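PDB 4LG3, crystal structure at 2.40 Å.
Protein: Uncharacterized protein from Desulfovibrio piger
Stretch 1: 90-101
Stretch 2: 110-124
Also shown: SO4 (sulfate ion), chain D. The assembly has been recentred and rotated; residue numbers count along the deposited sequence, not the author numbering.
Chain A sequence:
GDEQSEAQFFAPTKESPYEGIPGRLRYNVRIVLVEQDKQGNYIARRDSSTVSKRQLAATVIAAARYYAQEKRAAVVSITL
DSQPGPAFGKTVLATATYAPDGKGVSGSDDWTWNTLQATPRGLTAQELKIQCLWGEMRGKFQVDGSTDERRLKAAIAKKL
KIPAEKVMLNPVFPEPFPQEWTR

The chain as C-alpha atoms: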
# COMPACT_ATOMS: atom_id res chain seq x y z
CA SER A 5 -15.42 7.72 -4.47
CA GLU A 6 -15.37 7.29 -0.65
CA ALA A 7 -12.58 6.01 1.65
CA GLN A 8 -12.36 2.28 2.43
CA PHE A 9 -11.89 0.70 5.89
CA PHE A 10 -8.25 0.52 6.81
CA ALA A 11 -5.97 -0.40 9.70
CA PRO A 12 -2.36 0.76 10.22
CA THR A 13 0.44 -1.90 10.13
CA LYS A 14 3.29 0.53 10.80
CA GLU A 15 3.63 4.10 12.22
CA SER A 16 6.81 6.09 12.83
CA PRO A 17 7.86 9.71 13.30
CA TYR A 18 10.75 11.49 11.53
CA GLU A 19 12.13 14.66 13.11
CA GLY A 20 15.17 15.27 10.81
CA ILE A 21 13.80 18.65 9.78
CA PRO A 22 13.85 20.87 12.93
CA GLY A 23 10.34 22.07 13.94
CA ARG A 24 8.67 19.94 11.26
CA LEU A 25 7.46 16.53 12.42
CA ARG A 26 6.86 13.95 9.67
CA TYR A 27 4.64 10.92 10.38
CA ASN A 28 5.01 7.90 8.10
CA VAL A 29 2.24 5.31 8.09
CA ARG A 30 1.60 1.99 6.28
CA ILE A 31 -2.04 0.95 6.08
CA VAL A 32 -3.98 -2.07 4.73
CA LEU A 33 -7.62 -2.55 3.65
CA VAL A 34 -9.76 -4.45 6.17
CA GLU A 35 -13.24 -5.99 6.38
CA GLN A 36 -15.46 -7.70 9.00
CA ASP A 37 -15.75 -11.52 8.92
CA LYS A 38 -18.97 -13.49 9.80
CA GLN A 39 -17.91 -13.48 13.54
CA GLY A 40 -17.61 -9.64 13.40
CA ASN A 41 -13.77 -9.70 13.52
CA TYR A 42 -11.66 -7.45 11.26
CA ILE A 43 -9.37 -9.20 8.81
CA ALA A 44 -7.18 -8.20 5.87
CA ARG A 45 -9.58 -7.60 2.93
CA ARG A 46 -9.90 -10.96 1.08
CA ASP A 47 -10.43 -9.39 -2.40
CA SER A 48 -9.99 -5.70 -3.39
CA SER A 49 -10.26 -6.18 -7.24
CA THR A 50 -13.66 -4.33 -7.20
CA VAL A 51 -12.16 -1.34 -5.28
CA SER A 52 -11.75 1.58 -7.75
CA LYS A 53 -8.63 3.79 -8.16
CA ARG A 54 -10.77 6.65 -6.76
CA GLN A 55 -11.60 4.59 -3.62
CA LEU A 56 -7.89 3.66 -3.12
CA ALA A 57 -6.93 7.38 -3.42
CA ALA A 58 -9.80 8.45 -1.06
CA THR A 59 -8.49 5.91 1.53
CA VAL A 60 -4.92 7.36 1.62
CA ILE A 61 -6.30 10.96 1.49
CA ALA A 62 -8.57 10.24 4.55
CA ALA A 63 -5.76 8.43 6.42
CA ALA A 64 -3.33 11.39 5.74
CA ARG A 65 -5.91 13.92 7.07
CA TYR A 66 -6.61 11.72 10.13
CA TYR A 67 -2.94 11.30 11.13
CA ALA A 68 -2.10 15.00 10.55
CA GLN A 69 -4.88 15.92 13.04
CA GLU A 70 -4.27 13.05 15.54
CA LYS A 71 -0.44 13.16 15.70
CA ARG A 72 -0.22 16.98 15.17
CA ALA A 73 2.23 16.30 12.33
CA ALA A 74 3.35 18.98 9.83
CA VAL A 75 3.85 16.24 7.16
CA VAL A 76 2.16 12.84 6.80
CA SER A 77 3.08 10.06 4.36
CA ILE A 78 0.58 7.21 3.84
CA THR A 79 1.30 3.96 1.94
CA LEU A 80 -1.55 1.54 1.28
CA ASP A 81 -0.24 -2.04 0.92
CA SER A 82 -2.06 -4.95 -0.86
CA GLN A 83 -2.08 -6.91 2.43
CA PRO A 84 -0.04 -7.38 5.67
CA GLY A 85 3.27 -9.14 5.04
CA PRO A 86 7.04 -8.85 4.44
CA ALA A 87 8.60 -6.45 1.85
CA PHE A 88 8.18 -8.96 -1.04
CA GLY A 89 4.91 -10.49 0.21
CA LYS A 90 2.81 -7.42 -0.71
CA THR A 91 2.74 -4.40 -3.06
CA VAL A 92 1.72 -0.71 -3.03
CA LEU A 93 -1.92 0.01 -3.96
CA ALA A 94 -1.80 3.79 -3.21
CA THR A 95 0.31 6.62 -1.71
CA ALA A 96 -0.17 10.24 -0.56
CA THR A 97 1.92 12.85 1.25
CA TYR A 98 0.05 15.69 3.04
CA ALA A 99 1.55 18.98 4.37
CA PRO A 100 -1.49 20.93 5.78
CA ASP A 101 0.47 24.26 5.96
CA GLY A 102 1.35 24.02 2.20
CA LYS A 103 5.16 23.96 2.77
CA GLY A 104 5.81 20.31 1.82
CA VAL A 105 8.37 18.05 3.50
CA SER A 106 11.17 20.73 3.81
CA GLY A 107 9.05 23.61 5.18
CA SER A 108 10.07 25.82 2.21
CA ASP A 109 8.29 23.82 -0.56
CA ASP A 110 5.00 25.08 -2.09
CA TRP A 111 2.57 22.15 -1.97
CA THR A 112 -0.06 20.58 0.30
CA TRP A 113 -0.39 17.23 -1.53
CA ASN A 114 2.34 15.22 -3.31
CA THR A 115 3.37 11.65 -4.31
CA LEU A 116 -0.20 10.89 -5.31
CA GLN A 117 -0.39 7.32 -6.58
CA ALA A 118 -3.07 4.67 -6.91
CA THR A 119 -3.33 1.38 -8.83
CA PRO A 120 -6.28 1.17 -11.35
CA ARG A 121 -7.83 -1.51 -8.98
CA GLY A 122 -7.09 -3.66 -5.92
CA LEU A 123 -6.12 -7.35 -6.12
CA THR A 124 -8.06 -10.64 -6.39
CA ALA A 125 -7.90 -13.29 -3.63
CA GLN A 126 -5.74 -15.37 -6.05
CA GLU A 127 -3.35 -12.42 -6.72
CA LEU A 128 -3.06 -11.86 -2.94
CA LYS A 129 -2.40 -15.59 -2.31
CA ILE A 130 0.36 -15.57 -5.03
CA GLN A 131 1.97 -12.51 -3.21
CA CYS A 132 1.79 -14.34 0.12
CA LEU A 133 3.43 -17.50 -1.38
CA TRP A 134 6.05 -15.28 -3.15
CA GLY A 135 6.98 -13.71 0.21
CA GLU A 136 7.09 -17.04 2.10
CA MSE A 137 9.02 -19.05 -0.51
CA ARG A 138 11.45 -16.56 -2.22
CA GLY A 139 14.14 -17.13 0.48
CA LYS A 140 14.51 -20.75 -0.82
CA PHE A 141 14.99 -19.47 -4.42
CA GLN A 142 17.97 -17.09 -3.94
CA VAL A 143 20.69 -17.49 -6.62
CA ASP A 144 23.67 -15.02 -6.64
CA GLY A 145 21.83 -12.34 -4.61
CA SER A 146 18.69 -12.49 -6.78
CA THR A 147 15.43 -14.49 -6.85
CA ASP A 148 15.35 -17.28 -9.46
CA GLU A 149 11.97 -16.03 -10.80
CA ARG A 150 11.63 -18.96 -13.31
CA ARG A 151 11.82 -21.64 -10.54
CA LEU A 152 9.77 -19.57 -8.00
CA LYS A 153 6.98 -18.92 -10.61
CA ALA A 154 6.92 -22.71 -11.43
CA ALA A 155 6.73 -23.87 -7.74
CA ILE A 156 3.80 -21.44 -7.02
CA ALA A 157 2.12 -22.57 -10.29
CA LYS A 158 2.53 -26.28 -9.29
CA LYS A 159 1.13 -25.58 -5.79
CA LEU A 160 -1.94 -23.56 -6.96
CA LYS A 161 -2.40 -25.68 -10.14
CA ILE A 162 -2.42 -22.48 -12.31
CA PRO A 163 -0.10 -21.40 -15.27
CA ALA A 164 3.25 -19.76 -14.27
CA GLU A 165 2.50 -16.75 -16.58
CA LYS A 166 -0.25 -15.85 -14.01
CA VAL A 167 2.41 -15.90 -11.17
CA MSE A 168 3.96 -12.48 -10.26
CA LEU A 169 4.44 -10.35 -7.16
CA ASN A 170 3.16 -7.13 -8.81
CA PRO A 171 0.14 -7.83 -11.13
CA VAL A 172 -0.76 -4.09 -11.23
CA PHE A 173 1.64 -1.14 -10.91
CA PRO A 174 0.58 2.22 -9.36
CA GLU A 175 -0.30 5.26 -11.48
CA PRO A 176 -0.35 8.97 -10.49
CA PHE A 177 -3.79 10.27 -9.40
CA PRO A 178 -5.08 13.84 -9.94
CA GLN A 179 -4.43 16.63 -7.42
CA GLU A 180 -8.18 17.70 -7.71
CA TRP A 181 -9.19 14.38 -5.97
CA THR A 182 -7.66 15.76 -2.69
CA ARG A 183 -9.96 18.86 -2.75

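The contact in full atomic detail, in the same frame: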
# COMPACT_ATOMS: atom_id res chain seq x y z
N LYS A 90 3.86 -8.43 -0.52
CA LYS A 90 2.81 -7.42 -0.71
C LYS A 90 3.32 -6.37 -1.65
O LYS A 90 4.53 -6.33 -1.91
CB LYS A 90 2.39 -6.77 0.65
CG LYS A 90 3.51 -5.91 1.24
CD LYS A 90 3.37 -5.57 2.71
CE LYS A 90 4.53 -4.69 3.09
NZ LYS A 90 4.59 -4.48 4.54
N THR A 91 2.41 -5.50 -2.15
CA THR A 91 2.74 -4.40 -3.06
C THR A 91 1.94 -3.16 -2.67
O THR A 91 0.99 -3.24 -1.93
CB THR A 91 2.50 -4.76 -4.55
OG1 THR A 91 1.13 -5.11 -4.77
CG2 THR A 91 3.44 -5.82 -5.07
N VAL A 92 2.33 -2.02 -3.22
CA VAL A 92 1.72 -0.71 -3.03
C VAL A 92 0.49 -0.58 -3.91
O VAL A 92 0.59 -0.73 -5.13
CB VAL A 92 2.74 0.43 -3.35
CG1 VAL A 92 2.12 1.81 -3.22
CG2 VAL A 92 3.96 0.31 -2.46
N LEU A 93 -0.65 -0.27 -3.28
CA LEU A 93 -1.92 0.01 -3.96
C LEU A 93 -2.15 1.53 -4.11
O LEU A 93 -2.81 1.95 -5.06
CB LEU A 93 -3.09 -0.62 -3.19
CG LEU A 93 -3.18 -2.14 -3.13
CD1 LEU A 93 -4.50 -2.57 -2.53
CD2 LEU A 93 -2.97 -2.80 -4.53
N ALA A 94 -1.61 2.35 -3.20
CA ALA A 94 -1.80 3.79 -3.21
C ALA A 94 -0.85 4.47 -2.26
O ALA A 94 -0.47 3.87 -1.25
CB ALA A 94 -3.25 4.14 -2.81
N THR A 95 -0.54 5.75 -2.54
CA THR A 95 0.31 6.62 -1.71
C THR A 95 -0.19 8.05 -1.74
O THR A 95 -0.76 8.48 -2.75
CB THR A 95 1.82 6.62 -2.16
OG1 THR A 95 1.94 7.20 -3.46
CG2 THR A 95 2.48 5.28 -2.11
N ALA A 96 0.14 8.82 -0.68
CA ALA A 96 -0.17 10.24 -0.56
C ALA A 96 0.65 10.87 0.55
O ALA A 96 0.76 10.29 1.64
CB ALA A 96 -1.67 10.46 -0.31
N THR A 97 1.21 12.05 0.28
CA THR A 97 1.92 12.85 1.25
C THR A 97 1.12 14.18 1.39
O THR A 97 0.77 14.81 0.41
CB THR A 97 3.40 13.01 0.89
OG1 THR A 97 4.02 11.69 0.87
CG2 THR A 97 4.14 13.91 1.88
N TYR A 98 0.83 14.54 2.63
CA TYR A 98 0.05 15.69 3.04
C TYR A 98 0.82 16.61 3.98
O TYR A 98 1.32 16.15 5.01
CB TYR A 98 -1.22 15.18 3.74
CG TYR A 98 -2.20 16.24 4.22
CD1 TYR A 98 -2.48 17.36 3.44
CD2 TYR A 98 -2.92 16.06 5.40
CE1 TYR A 98 -3.43 18.30 3.84
CE2 TYR A 98 -3.88 16.99 5.81
CZ TYR A 98 -4.12 18.11 5.04
OH TYR A 98 -5.06 19.04 5.42
N ALA A 99 0.92 17.89 3.60
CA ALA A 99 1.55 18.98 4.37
C ALA A 99 0.48 20.07 4.56
O ALA A 99 0.38 20.96 3.71
CB ALA A 99 2.78 19.50 3.64
N PRO A 100 -0.37 19.97 5.62
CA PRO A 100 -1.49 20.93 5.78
C PRO A 100 -1.14 22.42 5.61
O PRO A 100 -1.96 23.17 5.10
CB PRO A 100 -2.00 20.67 7.21
CG PRO A 100 -1.58 19.31 7.54
CD PRO A 100 -0.41 18.93 6.66
N ASP A 101 0.06 22.85 6.04
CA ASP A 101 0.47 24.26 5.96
C ASP A 101 0.98 24.68 4.54
O ASP A 101 1.34 25.84 4.35
CB ASP A 101 1.53 24.59 7.04
CG ASP A 101 2.93 24.00 6.85
OD1 ASP A 101 3.15 23.27 5.86
OD2 ASP A 101 3.80 24.25 7.72
N ASP A 110 6.26 24.37 -1.84
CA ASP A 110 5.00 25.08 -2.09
C ASP A 110 3.94 24.09 -2.55
O ASP A 110 3.46 24.15 -3.69
CB ASP A 110 5.22 26.24 -3.09
CG ASP A 110 3.97 27.07 -3.35
OD1 ASP A 110 3.33 27.52 -2.37
OD2 ASP A 110 3.61 27.24 -4.54
N TRP A 111 3.60 23.14 -1.68
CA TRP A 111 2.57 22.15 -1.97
C TRP A 111 1.98 21.63 -0.70
O TRP A 111 2.65 21.61 0.34
CB TRP A 111 3.09 20.98 -2.84
CG TRP A 111 4.29 20.24 -2.33
CD1 TRP A 111 5.57 20.36 -2.78
CD2 TRP A 111 4.29 19.15 -1.39
NE1 TRP A 111 6.38 19.44 -2.16
CE2 TRP A 111 5.62 18.66 -1.32
CE3 TRP A 111 3.29 18.51 -0.63
CZ2 TRP A 111 5.99 17.60 -0.48
CZ3 TRP A 111 3.66 17.47 0.22
CH2 TRP A 111 4.99 17.03 0.29
N THR A 112 0.73 21.15 -0.79
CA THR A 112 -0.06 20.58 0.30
C THR A 112 -0.14 19.07 0.09
O THR A 112 -0.06 18.31 1.04
CB THR A 112 -1.43 21.27 0.35
OG1 THR A 112 -1.21 22.69 0.36
CG2 THR A 112 -2.27 20.85 1.56
N TRP A 113 -0.30 18.64 -1.17
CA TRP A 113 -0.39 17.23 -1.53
C TRP A 113 0.68 16.88 -2.57
O TRP A 113 0.94 17.65 -3.50
CB TRP A 113 -1.80 16.87 -2.04
CG TRP A 113 -2.85 16.94 -0.97
CD1 TRP A 113 -3.64 18.01 -0.65
CD2 TRP A 113 -3.23 15.88 -0.07
NE1 TRP A 113 -4.49 17.68 0.39
CE2 TRP A 113 -4.27 16.38 0.75
CE3 TRP A 113 -2.80 14.55 0.11
CZ2 TRP A 113 -4.86 15.60 1.75
CZ3 TRP A 113 -3.39 13.79 1.10
CH2 TRP A 113 -4.40 14.31 1.91
N ASN A 114 1.32 15.72 -2.40
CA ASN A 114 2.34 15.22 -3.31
C ASN A 114 2.42 13.71 -3.25
O ASN A 114 1.85 13.11 -2.32
CB ASN A 114 3.71 15.81 -2.97
CG ASN A 114 4.64 15.97 -4.15
OD1 ASN A 114 4.48 15.36 -5.21
ND2 ASN A 114 5.64 16.81 -3.98
N THR A 115 3.10 13.09 -4.22
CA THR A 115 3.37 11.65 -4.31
C THR A 115 2.04 10.93 -4.32
O THR A 115 1.80 9.98 -3.55
CB THR A 115 4.33 11.19 -3.17
OG1 THR A 115 5.35 12.17 -2.98
CG2 THR A 115 4.98 9.84 -3.45
N LEU A 116 1.15 11.41 -5.19
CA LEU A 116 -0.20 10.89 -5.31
C LEU A 116 -0.20 9.74 -6.27
O LEU A 116 0.07 9.93 -7.44
CB LEU A 116 -1.16 12.00 -5.76
CG LEU A 116 -1.20 13.26 -4.88
CD1 LEU A 116 -2.12 14.34 -5.49
CD2 LEU A 116 -1.56 12.92 -3.42
N GLN A 117 -0.38 8.52 -5.76
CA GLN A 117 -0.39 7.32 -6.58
C GLN A 117 -1.50 6.40 -6.18
O GLN A 117 -1.87 6.37 -5.02
CB GLN A 117 0.93 6.53 -6.52
CG GLN A 117 2.16 7.28 -6.98
CD GLN A 117 3.37 6.42 -6.81
OE1 GLN A 117 3.95 5.92 -7.78
NE2 GLN A 117 3.80 6.21 -5.56
N ALA A 118 -2.05 5.68 -7.14
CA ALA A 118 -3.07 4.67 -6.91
C ALA A 118 -3.08 3.70 -8.08
O ALA A 118 -2.86 4.12 -9.22
CB ALA A 118 -4.45 5.30 -6.71
N THR A 119 -3.25 2.41 -7.79
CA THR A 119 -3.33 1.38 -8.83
C THR A 119 -4.73 1.49 -9.49
O THR A 119 -5.67 1.95 -8.83
CB THR A 119 -3.07 -0.02 -8.22
OG1 THR A 119 -3.91 -0.20 -7.09
CG2 THR A 119 -1.63 -0.25 -7.84
N PRO A 120 -4.93 1.04 -10.75
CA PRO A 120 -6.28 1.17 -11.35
C PRO A 120 -7.37 0.36 -10.63
O PRO A 120 -8.55 0.62 -10.82
CB PRO A 120 -6.10 0.70 -12.79
CG PRO A 120 -4.78 -0.02 -12.83
CD PRO A 120 -3.94 0.51 -11.71
N ARG A 121 -6.97 -0.61 -9.78
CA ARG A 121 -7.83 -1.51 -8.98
C ARG A 121 -7.03 -2.18 -7.87
O ARG A 121 -5.79 -2.14 -7.91
CB ARG A 121 -8.43 -2.61 -9.87
CG ARG A 121 -7.39 -3.49 -10.59
CD ARG A 121 -7.98 -4.80 -11.06
NE ARG A 121 -7.01 -5.64 -11.77
CZ ARG A 121 -6.34 -6.66 -11.23
NH1 ARG A 121 -6.52 -6.97 -9.95
NH2 ARG A 121 -5.51 -7.37 -11.96
N GLY A 122 -7.73 -2.83 -6.95
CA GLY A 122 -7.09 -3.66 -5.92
C GLY A 122 -6.81 -5.05 -6.47
O GLY A 122 -6.93 -5.27 -7.68
N LEU A 123 -6.49 -6.02 -5.62
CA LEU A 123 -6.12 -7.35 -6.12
C LEU A 123 -7.14 -8.43 -5.78
O LEU A 123 -7.88 -8.32 -4.80
CB LEU A 123 -4.72 -7.77 -5.58
CG LEU A 123 -3.54 -6.74 -5.66
CD1 LEU A 123 -2.24 -7.38 -5.26
CD2 LEU A 123 -3.37 -6.14 -7.07
N THR A 124 -7.17 -9.49 -6.59
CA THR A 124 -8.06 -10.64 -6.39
C THR A 124 -7.50 -11.50 -5.26
O THR A 124 -6.31 -11.42 -4.95
CB THR A 124 -8.23 -11.47 -7.68
OG1 THR A 124 -6.98 -12.08 -8.02
CG2 THR A 124 -8.73 -10.67 -8.85
S SO4 D . -6.61 20.75 2.26
O1 SO4 D . -7.98 20.74 2.78
O2 SO4 D . -5.68 20.69 3.39
O3 SO4 D . -6.43 19.61 1.34
O4 SO4 D . -6.37 21.99 1.52

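Strands 92-98 and 113-118 pair antiparallel. Thr-95 and Gln-117 form one hydrogen-bonded pair: Thr-95 N to Gln-117 O is 2.9 Å and Gln-117 N to Thr-95 O is 3.0 Å. Thr-97 and Asn-114 form the next, with Thr-97 N to Asn-114 O at 2.9 Å. Between these pairs the register shifts by one residue, a beta bulge.

The side chain of Thr-95 serves the bulge. Its chi1 is p (65°), which places OG1 within 2.8 Å of Thr-115 O, to which it donates a hydrogen bond. The same OG1 accepts from Gln-117 NE2 at 3.0 Å. Gln-117 is m, t at chi1 and chi2, with chi3 at 107°. Thr-115 has positive phi and psi (58/49), and its N is bonded to Asn-114 OD1 at 2.8 Å. Asn-114 has chi1 t, and the end of its side chain leads away from stretch 1.

Tyr-98 (chi1 t) and Trp-113 (chi1 m) lie on the same sheet face. The Tyr-98 ring and the Trp-113 six-membered ring form an offset stack, with centroids 4.3 Å apart and planes at 14°. Tyr-98 CB also lies over the Trp-113 six-membered ring. These rotamers bring both polar ends to one sulfate, probably from the crystallisation liquor: Tyr-98 OH donates to SO4 O2 at 2.7 Å, and Trp-113 NE1 to SO4 O3 at 2.9 Å. Ala-96 CB meets the edge of the Trp-113 ring at CZ3, 4.0 Å away.

Trp-111 has chi1 p. Its ring edge meets Thr-97, with CH2 3.6 Å from Thr-97 CG2. Nearby, Ala-99 N donates to Thr-112 O at 2.8 Å.

At the other end, Thr-119 N donates to Leu-93 O at 2.8 Å. Leu-93 is m, t; its CD2 reaches Leu-123 CG at 4.1 Å, an apolar contact beyond the paired strands.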